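Local atomic coordinates of neuroglobin (Symsagittifera roscoffensis, PDB entry 4B4Y), a protein that binds haem and, as in other neuroglobins, probably binds oxygen reversibly, perhaps in the nervous system of this marine acoel. Residues D34-E42 with F50-K60; F113-V124 with K138-T149. All coordinates share one frame; numbering follows the deposited sequence.

Interaction 1 comes first along the chain and closes before interaction 2 opens; their centres are about 19 Å apart in the same globin fold. Interaction 1 sets helix 28-42 against the loop 50-58 and short helix 59-62, which come after the intervening short helix 46-49, whereas interaction 2 pairs the two last long helices, 111-127 and 135-153. They share no segment, yet helix 28-42 packs directly on helix 111-127, with F39 CA 3.6 Å from C119 SG. Both also touch the same haem, interaction 1 through F39, F50, P51 and W52, interaction 2 through F113, L116, Y145, I148 and T149. Together they therefore build different parts of the wall of one haem pocket.

Interaction 1 of 2, residues D34-E42 with F50-K60; sequences DVLQQFMEE and FPWADASKTAK. With HEM (protoporphyrin IX containing Fe), chain B.
M40 of helix 28-42 reaches into the loop 50-58 and helix 59-62, the stretch that in the globin fold follows the B and C helices and closes one side of the haem pocket. Its CB rests on A59 CB (3.9 Å). CG lies beside the backbone N (chi1 -66°), which brings it 4.1 Å from F50 CE2. SD then meets W52 CH2 at 3.9 Å, an oblique Met-aromatic contact, and a bend at the last torsion (chi3 78°) turns CE onto A53 CB, 3.7 Å away. Beside it the two methyls of L36 divide between the rings, CD1 against F50 CZ and CD2 against W52 CH2. The F50 ring is sandwiched, W52 CZ2 over one face and haem CBC over the other. Nearer the surface, A59 CB fits against Q37 O and E41 CG. The extended Q37 runs alongside K60, its NE2 giving E41 OE2 a nearly straight 2.9 Å bond, and a water joins that carboxylate to K60 N. Replacing Q37 with an alanine would probably open a gap beside A59 and K60 and leave E41 freer to turn, with R63 losing its bond to OE1. K107 NZ of the second subunit is hydrogen-bonded to the carbonyl oxygens of F50, P51 and A53. In the pocket, W52 NE1 donates a bent bond (132°) to haem O1D, 2.8 Å away at the indole edge.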
# COMPACT_ATOMS: atom_id res chain seq x y z
N ASP A 34 19.23 0.65 -2.71
CA ASP A 34 20.28 0.37 -1.72
C ASP A 34 19.81 0.85 -0.34
O ASP A 34 19.95 0.14 0.59
CB ASP A 34 21.63 1.11 -2.07
CG ASP A 34 22.39 0.44 -3.20
OD1 ASP A 34 22.05 -0.72 -3.58
OD2 ASP A 34 23.30 1.11 -3.79
N VAL A 35 19.23 2.04 -0.27
CA VAL A 35 18.76 2.58 0.96
C VAL A 35 17.64 1.73 1.58
O VAL A 35 17.66 1.44 2.80
CB VAL A 35 18.21 4.02 0.79
CG1 VAL A 35 17.46 4.50 2.07
CG2 VAL A 35 19.35 4.99 0.40
N LEU A 36 16.63 1.39 0.77
CA LEU A 36 15.47 0.67 1.30
C LEU A 36 15.91 -0.78 1.72
O LEU A 36 15.40 -1.33 2.70
CB LEU A 36 14.38 0.61 0.15
CG LEU A 36 13.02 -0.06 0.50
CD1 LEU A 36 12.41 0.63 1.66
CD2 LEU A 36 12.01 -0.04 -0.78
N GLN A 37 16.81 -1.39 0.94
CA GLN A 37 17.29 -2.71 1.24
C GLN A 37 18.08 -2.70 2.60
O GLN A 37 17.85 -3.55 3.48
CB GLN A 37 18.23 -3.22 0.13
CG GLN A 37 18.71 -4.64 0.48
CD GLN A 37 19.82 -5.16 -0.47
OE1 GLN A 37 19.81 -4.86 -1.70
NE2 GLN A 37 20.76 -5.98 0.10
N GLN A 38 18.94 -1.71 2.80
CA GLN A 38 19.71 -1.67 4.07
C GLN A 38 18.70 -1.39 5.19
O GLN A 38 18.83 -1.96 6.29
CB GLN A 38 20.73 -0.53 4.01
CG GLN A 38 21.67 -0.47 5.29
CD GLN A 38 22.45 0.89 5.43
OE1 GLN A 38 22.38 1.77 4.51
NE2 GLN A 38 23.16 1.08 6.59
N PHE A 39 17.75 -0.47 4.96
CA PHE A 39 16.75 -0.12 6.00
C PHE A 39 16.00 -1.38 6.48
O PHE A 39 15.77 -1.57 7.69
CB PHE A 39 15.75 0.85 5.42
CG PHE A 39 14.68 1.33 6.38
CD1 PHE A 39 14.99 1.87 7.59
CD2 PHE A 39 13.34 1.27 6.01
CE1 PHE A 39 13.96 2.35 8.46
CE2 PHE A 39 12.34 1.76 6.81
CZ PHE A 39 12.61 2.28 8.04
N MET A 40 15.61 -2.22 5.52
CA MET A 40 14.87 -3.45 5.82
C MET A 40 15.79 -4.53 6.47
O MET A 40 15.32 -5.26 7.30
CB MET A 40 14.17 -3.99 4.52
CG MET A 40 13.03 -2.99 4.01
SD MET A 40 12.27 -3.68 2.49
CE MET A 40 11.18 -4.97 3.25
N GLU A 41 17.06 -4.61 6.07
CA GLU A 41 18.03 -5.48 6.76
C GLU A 41 18.24 -5.14 8.22
O GLU A 41 18.24 -6.04 9.11
CB GLU A 41 19.37 -5.49 6.00
CG GLU A 41 19.21 -6.19 4.66
CD GLU A 41 20.43 -6.11 3.82
OE1 GLU A 41 21.23 -5.17 4.08
OE2 GLU A 41 20.56 -6.95 2.85
N GLU A 42 18.34 -3.86 8.51
CA GLU A 42 18.67 -3.42 9.87
C GLU A 42 17.47 -3.28 10.74
O GLU A 42 17.58 -3.33 12.04
CB GLU A 42 19.51 -2.11 9.84
CG GLU A 42 20.84 -2.19 8.97
CD GLU A 42 21.64 -0.86 8.91
OE1 GLU A 42 21.12 0.24 9.30
OE2 GLU A 42 22.85 -0.91 8.57
N PHE A 50 5.55 -2.59 6.04
CA PHE A 50 5.31 -2.51 4.64
C PHE A 50 4.38 -3.69 4.26
O PHE A 50 4.74 -4.85 4.37
CB PHE A 50 6.59 -2.62 3.85
CG PHE A 50 7.53 -1.42 3.99
CD1 PHE A 50 7.11 -0.14 3.61
CD2 PHE A 50 8.86 -1.62 4.38
CE1 PHE A 50 7.96 0.99 3.70
CE2 PHE A 50 9.77 -0.52 4.49
CZ PHE A 50 9.35 0.78 4.14
N PRO A 51 3.19 -3.38 3.74
CA PRO A 51 2.28 -4.51 3.48
C PRO A 51 2.78 -5.41 2.39
O PRO A 51 2.52 -6.57 2.46
CB PRO A 51 0.95 -3.84 2.98
CG PRO A 51 1.12 -2.34 3.35
CD PRO A 51 2.63 -2.07 3.34
N TRP A 52 3.46 -4.88 1.39
CA TRP A 52 3.91 -5.69 0.32
C TRP A 52 5.13 -6.53 0.64
O TRP A 52 5.59 -7.35 -0.20
CB TRP A 52 4.25 -4.77 -0.83
CG TRP A 52 5.06 -3.61 -0.40
CD1 TRP A 52 4.60 -2.34 -0.09
CD2 TRP A 52 6.51 -3.59 -0.21
NE1 TRP A 52 5.73 -1.52 0.24
CE2 TRP A 52 6.88 -2.26 0.16
CE3 TRP A 52 7.52 -4.55 -0.37
CZ2 TRP A 52 8.22 -1.90 0.43
CZ3 TRP A 52 8.84 -4.19 -0.12
CH2 TRP A 52 9.18 -2.87 0.26
N ALA A 53 5.74 -6.32 1.82
CA ALA A 53 7.00 -7.01 2.10
C ALA A 53 6.69 -8.47 2.47
O ALA A 53 5.78 -8.75 3.29
CB ALA A 53 7.69 -6.33 3.33
N ASP A 54 7.48 -9.39 1.95
CA ASP A 54 7.20 -10.81 2.15
C ASP A 54 8.20 -11.33 3.18
O ASP A 54 9.37 -11.56 2.89
CB ASP A 54 7.36 -11.53 0.80
CG ASP A 54 7.08 -13.08 0.89
OD1 ASP A 54 7.09 -13.74 2.00
OD2 ASP A 54 6.84 -13.63 -0.22
N ALA A 55 7.70 -11.54 4.37
CA ALA A 55 8.49 -11.98 5.48
C ALA A 55 9.24 -13.34 5.31
O ALA A 55 10.09 -13.68 6.15
CB ALA A 55 7.57 -12.07 6.68
N SER A 56 8.89 -14.15 4.30
CA SER A 56 9.64 -15.40 4.04
C SER A 56 10.89 -15.10 3.17
O SER A 56 11.71 -15.99 2.89
CB SER A 56 8.73 -16.43 3.35
OG SER A 56 8.49 -16.07 1.99
N LYS A 57 11.08 -13.85 2.77
CA LYS A 57 12.23 -13.52 1.96
C LYS A 57 13.16 -12.56 2.69
O LYS A 57 12.71 -11.83 3.56
CB LYS A 57 11.74 -12.88 0.67
CG LYS A 57 10.94 -13.87 -0.14
CD LYS A 57 10.51 -13.33 -1.53
CE LYS A 57 9.82 -14.48 -2.36
NZ LYS A 57 10.14 -15.83 -1.67
N THR A 58 14.45 -12.58 2.34
CA THR A 58 15.38 -11.54 2.77
C THR A 58 15.15 -10.22 2.00
O THR A 58 14.64 -10.25 0.89
CB THR A 58 16.82 -11.97 2.47
OG1 THR A 58 16.94 -12.05 1.06
CG2 THR A 58 17.16 -13.38 3.12
N ALA A 59 15.62 -9.09 2.55
CA ALA A 59 15.51 -7.77 1.90
C ALA A 59 16.09 -7.86 0.51
O ALA A 59 15.52 -7.39 -0.45
CB ALA A 59 16.25 -6.70 2.72
N LYS A 60 17.23 -8.53 0.38
CA LYS A 60 17.85 -8.67 -0.92
C LYS A 60 17.01 -9.52 -1.87
O LYS A 60 16.98 -9.27 -3.08
CB LYS A 60 19.25 -9.31 -0.78
CG LYS A 60 19.96 -9.41 -2.19
CD LYS A 60 21.29 -10.21 -2.11
CE LYS A 60 22.16 -10.04 -3.40
NZ LYS A 60 23.48 -10.77 -3.26
CHA HEM B . 4.36 5.08 2.13
CHB HEM B . 7.85 8.32 1.48
CHC HEM B . 9.50 7.31 5.97
CHD HEM B . 6.72 3.39 6.09
C1A HEM B . 5.15 6.05 1.56
C2A HEM B . 4.88 6.76 0.35
C3A HEM B . 5.84 7.63 0.17
C4A HEM B . 6.70 7.57 1.28
CMA HEM B . 6.00 8.66 -1.01
CAA HEM B . 3.64 6.48 -0.56
CBA HEM B . 4.07 5.54 -1.66
CGA HEM B . 2.90 4.99 -2.44
O1A HEM B . 1.95 5.68 -2.79
O2A HEM B . 2.90 3.77 -2.73
C1B HEM B . 8.61 8.38 2.67
C2B HEM B . 9.66 9.34 2.99
C3B HEM B . 10.08 9.09 4.22
C4B HEM B . 9.36 7.93 4.71
CMB HEM B . 10.10 10.46 2.01
CAB HEM B . 11.22 9.82 4.97
CBB HEM B . 11.04 11.07 5.39
C1C HEM B . 8.95 6.11 6.35
C2C HEM B . 9.40 5.22 7.44
C3C HEM B . 8.69 4.11 7.41
C4C HEM B . 7.74 4.27 6.34
CMC HEM B . 10.58 5.50 8.40
CAC HEM B . 8.81 2.89 8.40
CBC HEM B . 8.56 1.67 7.92
C1D HEM B . 5.70 3.57 5.17
C2D HEM B . 4.43 2.81 5.10
C3D HEM B . 3.80 3.38 3.89
C4D HEM B . 4.67 4.36 3.29
CMD HEM B . 3.89 1.66 5.95
CAD HEM B . 2.51 2.91 3.21
CBD HEM B . 3.86 2.27 2.73
CGD HEM B . 3.40 1.40 1.73
O1D HEM B . 4.24 0.56 1.35
O2D HEM B . 2.17 1.62 1.47
NA HEM B . 6.25 6.59 2.10
NB HEM B . 8.47 7.58 3.73
NC HEM B . 7.96 5.48 5.70
ND HEM B . 5.72 4.50 4.14
FE HEM B . 7.04 6.03 3.91
O HOH W 1 19.27 -9.09 2.51

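Interaction 2 of 2, residues F113-V124 with K138-T149; sequences FGKLGGCILTQV and KEAWLKAYGIIT. With HEM (protoporphyrin IX containing Fe), chain B.
Segments 113-124 and 138-149 run roughly antiparallel, their directions 140° apart, with the axes 10.5 Å apart at closest, and their backbones come nearest where G117 faces Y145 (CA to CA 6.5 Å). This is the pairing of the two last long helices of the globin fold, G and H, and its central feature is a knob-into-hole fit: the Y145 side chain sits among F113, L116, G117 and I120. With CG anti to the backbone N (chi1 -178°), the ring stands out across the interface and its hydroxyl reaches the other helix, donating to F113 O over 2.6 Å. The C=O...donor angle there is 122°, and the same oxygen also takes the helical bond from G117 N, so two donors grip it. Because G117 has no side chain, the ring can lie directly on its backbone, in a CH-pi contact with CA 3.6 Å from the ring centroid. T149 OG1 lies over the opposite face, toward its rim, while I120 CD1 presses on CE1 at 3.5 Å.

Farther from the haem, V124 sets CG2 squarely over the six-membered ring of W141, 3.8 Å from its centroid, while W141 NE1 is hydrogen-bonded to D20 of helix 11-24. L121 drapes its two methyls over W141 CB and the end of L142. At the other end the contact becomes pocket wall. F113 has haem CMC over the centre of one ring face, and its CE1 comes within 3.3 Å of haem CHC; CD1 meets T149 CG2. The T149 hydroxyl turns back into its own helix, where OG1 donates to Y145 O from above the carbonyl plane, on the face opposite to T149 N.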
# COMPACT_ATOMS: atom_id res chain seq x y z
N PHE A 113 12.11 6.82 11.63
CA PHE A 113 12.53 7.96 10.78
C PHE A 113 14.05 8.20 10.93
O PHE A 113 14.76 8.32 9.94
CB PHE A 113 11.68 9.25 11.08
CG PHE A 113 10.35 9.24 10.34
CD1 PHE A 113 10.28 9.67 9.03
CD2 PHE A 113 9.22 8.69 10.92
CE1 PHE A 113 9.09 9.58 8.33
CE2 PHE A 113 7.98 8.64 10.25
CZ PHE A 113 7.93 9.08 8.96
N GLY A 114 14.52 8.29 12.16
CA GLY A 114 15.98 8.39 12.44
C GLY A 114 16.79 7.29 11.84
O GLY A 114 17.84 7.50 11.23
N LYS A 115 16.30 6.07 11.91
CA LYS A 115 17.00 4.94 11.30
C LYS A 115 17.14 5.05 9.78
O LYS A 115 18.22 4.74 9.20
CB LYS A 115 16.27 3.63 11.69
CG LYS A 115 16.36 3.30 13.22
CD LYS A 115 17.80 3.45 13.85
CE LYS A 115 17.80 3.05 15.35
NZ LYS A 115 16.77 3.79 16.18
N LEU A 116 16.02 5.37 9.12
CA LEU A 116 15.99 5.52 7.69
C LEU A 116 16.93 6.70 7.36
O LEU A 116 17.69 6.63 6.42
CB LEU A 116 14.57 5.84 7.17
CG LEU A 116 14.46 6.05 5.63
CD1 LEU A 116 14.84 4.85 4.74
CD2 LEU A 116 13.04 6.51 5.19
N GLY A 117 16.94 7.78 8.13
CA GLY A 117 17.90 8.84 7.74
C GLY A 117 19.32 8.36 7.86
O GLY A 117 20.19 8.70 7.05
N GLY A 118 19.60 7.48 8.84
CA GLY A 118 21.00 6.94 8.87
C GLY A 118 21.35 6.16 7.64
O GLY A 118 22.50 6.18 7.16
N CYS A 119 20.36 5.42 7.12
CA CYS A 119 20.63 4.64 5.90
C CYS A 119 20.85 5.51 4.65
O CYS A 119 21.67 5.15 3.76
CB CYS A 119 19.51 3.63 5.59
SG CYS A 119 19.22 2.35 6.92
N ILE A 120 20.06 6.60 4.53
CA ILE A 120 20.27 7.54 3.38
C ILE A 120 21.70 8.06 3.50
O ILE A 120 22.46 7.97 2.56
CB ILE A 120 19.22 8.68 3.44
CG1 ILE A 120 17.84 8.07 3.03
CG2 ILE A 120 19.63 9.77 2.46
CD1 ILE A 120 16.65 8.91 3.50
N LEU A 121 22.07 8.64 4.66
CA LEU A 121 23.45 9.16 4.86
C LEU A 121 24.56 8.14 4.57
O LEU A 121 25.57 8.50 3.97
CB LEU A 121 23.60 9.87 6.25
CG LEU A 121 23.19 11.33 5.91
CD1 LEU A 121 21.60 11.67 5.92
CD2 LEU A 121 23.99 12.30 6.64
N THR A 122 24.35 6.86 4.91
CA THR A 122 25.33 5.83 4.62
C THR A 122 25.50 5.60 3.12
O THR A 122 26.65 5.37 2.63
CB THR A 122 24.95 4.41 5.28
OG1 THR A 122 25.18 4.47 6.69
CG2 THR A 122 25.80 3.27 4.67
N GLN A 123 24.36 5.46 2.40
CA GLN A 123 24.44 5.26 0.91
C GLN A 123 24.92 6.53 0.24
O GLN A 123 25.64 6.40 -0.69
CB GLN A 123 23.10 4.80 0.30
CG GLN A 123 22.60 3.52 1.01
CD GLN A 123 23.58 2.37 0.90
OE1 GLN A 123 23.63 1.52 1.78
NE2 GLN A 123 24.30 2.29 -0.19
N VAL A 124 24.61 7.73 0.76
CA VAL A 124 25.22 8.97 0.20
C VAL A 124 26.73 8.93 0.34
O VAL A 124 27.47 9.02 -0.67
CB VAL A 124 24.63 10.28 0.79
CG1 VAL A 124 25.47 11.50 0.28
CG2 VAL A 124 23.16 10.43 0.40
N LYS A 138 27.65 16.64 5.66
CA LYS A 138 26.91 15.75 6.57
C LYS A 138 25.77 16.53 7.20
O LYS A 138 24.62 16.07 7.17
CB LYS A 138 27.81 15.10 7.66
CG LYS A 138 26.96 14.39 8.71
CD LYS A 138 27.79 13.63 9.78
CE LYS A 138 28.76 14.57 10.51
NZ LYS A 138 28.97 14.22 11.91
N GLU A 139 26.06 17.73 7.71
CA GLU A 139 25.03 18.56 8.36
C GLU A 139 23.99 19.04 7.34
O GLU A 139 22.80 19.14 7.68
CB GLU A 139 25.64 19.88 8.96
CG GLU A 139 26.24 19.87 10.31
CD GLU A 139 26.57 21.32 10.79
OE1 GLU A 139 25.66 22.24 10.78
OE2 GLU A 139 27.75 21.52 11.18
N ALA A 140 24.40 19.36 6.11
CA ALA A 140 23.40 19.77 5.09
C ALA A 140 22.38 18.60 4.82
O ALA A 140 21.13 18.79 4.82
CB ALA A 140 24.09 20.20 3.74
N TRP A 141 22.91 17.39 4.61
CA TRP A 141 22.01 16.20 4.41
C TRP A 141 21.14 15.91 5.60
O TRP A 141 19.95 15.67 5.45
CB TRP A 141 22.85 15.01 4.08
CG TRP A 141 23.19 14.98 2.68
CD1 TRP A 141 24.33 15.50 2.08
CD2 TRP A 141 22.41 14.38 1.64
NE1 TRP A 141 24.31 15.19 0.73
CE2 TRP A 141 23.11 14.57 0.43
CE3 TRP A 141 21.10 13.82 1.60
CZ2 TRP A 141 22.60 14.16 -0.78
CZ3 TRP A 141 20.60 13.35 0.35
CH2 TRP A 141 21.37 13.54 -0.82
N LEU A 142 21.65 16.08 6.80
CA LEU A 142 20.84 15.78 7.99
C LEU A 142 19.72 16.79 8.14
O LEU A 142 18.54 16.48 8.53
CB LEU A 142 21.71 15.70 9.30
CG LEU A 142 22.59 14.43 9.46
CD1 LEU A 142 23.72 14.57 10.51
CD2 LEU A 142 21.76 13.12 9.74
N LYS A 143 20.07 18.04 7.88
CA LYS A 143 19.03 19.07 7.93
C LYS A 143 17.98 18.84 6.80
O LYS A 143 16.74 18.89 7.02
CB LYS A 143 19.66 20.47 7.81
CG LYS A 143 18.63 21.58 8.23
CD LYS A 143 19.28 22.90 8.69
CE LYS A 143 18.16 23.85 9.20
NZ LYS A 143 18.66 25.18 9.69
N ALA A 144 18.45 18.58 5.61
CA ALA A 144 17.55 18.21 4.51
C ALA A 144 16.61 17.06 4.91
O ALA A 144 15.41 17.09 4.62
CB ALA A 144 18.40 17.76 3.23
N TYR A 145 17.16 16.02 5.54
CA TYR A 145 16.34 14.85 5.90
C TYR A 145 15.25 15.25 6.89
O TYR A 145 14.11 14.80 6.82
CB TYR A 145 17.20 13.68 6.47
CG TYR A 145 16.31 12.51 6.76
CD1 TYR A 145 15.73 11.79 5.73
CD2 TYR A 145 16.01 12.16 8.09
CE1 TYR A 145 14.88 10.71 5.99
CE2 TYR A 145 15.24 11.09 8.36
CZ TYR A 145 14.66 10.36 7.32
OH TYR A 145 13.85 9.31 7.68
N GLY A 146 15.62 16.12 7.82
CA GLY A 146 14.65 16.67 8.79
C GLY A 146 13.45 17.37 8.12
O GLY A 146 12.30 17.20 8.55
N ILE A 147 13.70 18.15 7.06
CA ILE A 147 12.62 18.88 6.37
C ILE A 147 11.79 17.86 5.62
O ILE A 147 10.60 17.95 5.64
CB ILE A 147 13.21 19.92 5.34
CG1 ILE A 147 13.64 21.24 6.04
CG2 ILE A 147 12.24 20.22 4.18
CD1 ILE A 147 14.96 21.84 5.40
N ILE A 148 12.41 16.92 4.91
CA ILE A 148 11.65 15.88 4.19
C ILE A 148 10.72 15.08 5.18
O ILE A 148 9.54 14.80 4.89
CB ILE A 148 12.60 14.95 3.44
CG1 ILE A 148 13.36 15.73 2.34
CG2 ILE A 148 11.85 13.72 2.89
CD1 ILE A 148 14.45 14.94 1.65
N THR A 149 11.25 14.81 6.37
CA THR A 149 10.51 14.17 7.42
C THR A 149 9.22 14.86 7.80
O THR A 149 8.15 14.21 7.91
CB THR A 149 11.41 13.95 8.64
OG1 THR A 149 12.39 13.01 8.24
CG2 THR A 149 10.56 13.36 9.85
CHA HEM B . 4.36 5.08 2.13
CHB HEM B . 7.85 8.32 1.48
CHC HEM B . 9.50 7.31 5.97
CHD HEM B . 6.72 3.39 6.09
C1A HEM B . 5.15 6.05 1.56
C2A HEM B . 4.88 6.76 0.35
C3A HEM B . 5.84 7.63 0.17
C4A HEM B . 6.70 7.57 1.28
CMA HEM B . 6.00 8.66 -1.01
CAA HEM B . 3.64 6.48 -0.56
CBA HEM B . 4.07 5.54 -1.66
CGA HEM B . 2.90 4.99 -2.44
O1A HEM B . 1.95 5.68 -2.79
O2A HEM B . 2.90 3.77 -2.73
C1B HEM B . 8.61 8.38 2.67
C2B HEM B . 9.66 9.34 2.99
C3B HEM B . 10.08 9.09 4.22
C4B HEM B . 9.36 7.93 4.71
CMB HEM B . 10.10 10.46 2.01
CAB HEM B . 11.22 9.82 4.97
CBB HEM B . 11.04 11.07 5.39
C1C HEM B . 8.95 6.11 6.35
C2C HEM B . 9.40 5.22 7.44
C3C HEM B . 8.69 4.11 7.41
C4C HEM B . 7.74 4.27 6.34
CMC HEM B . 10.58 5.50 8.40
CAC HEM B . 8.81 2.89 8.40
CBC HEM B . 8.56 1.67 7.92
C1D HEM B . 5.70 3.57 5.17
C2D HEM B . 4.43 2.81 5.10
C3D HEM B . 3.80 3.38 3.89
C4D HEM B . 4.67 4.36 3.29
CMD HEM B . 3.89 1.66 5.95
CAD HEM B . 2.51 2.91 3.21
CBD HEM B . 3.86 2.27 2.73
CGD HEM B . 3.40 1.40 1.73
O1D HEM B . 4.24 0.56 1.35
O2D HEM B . 2.17 1.62 1.47
NA HEM B . 6.25 6.59 2.10
NB HEM B . 8.47 7.58 3.73
NC HEM B . 7.96 5.48 5.70
ND HEM B . 5.72 4.50 4.14
FE HEM B . 7.04 6.03 3.91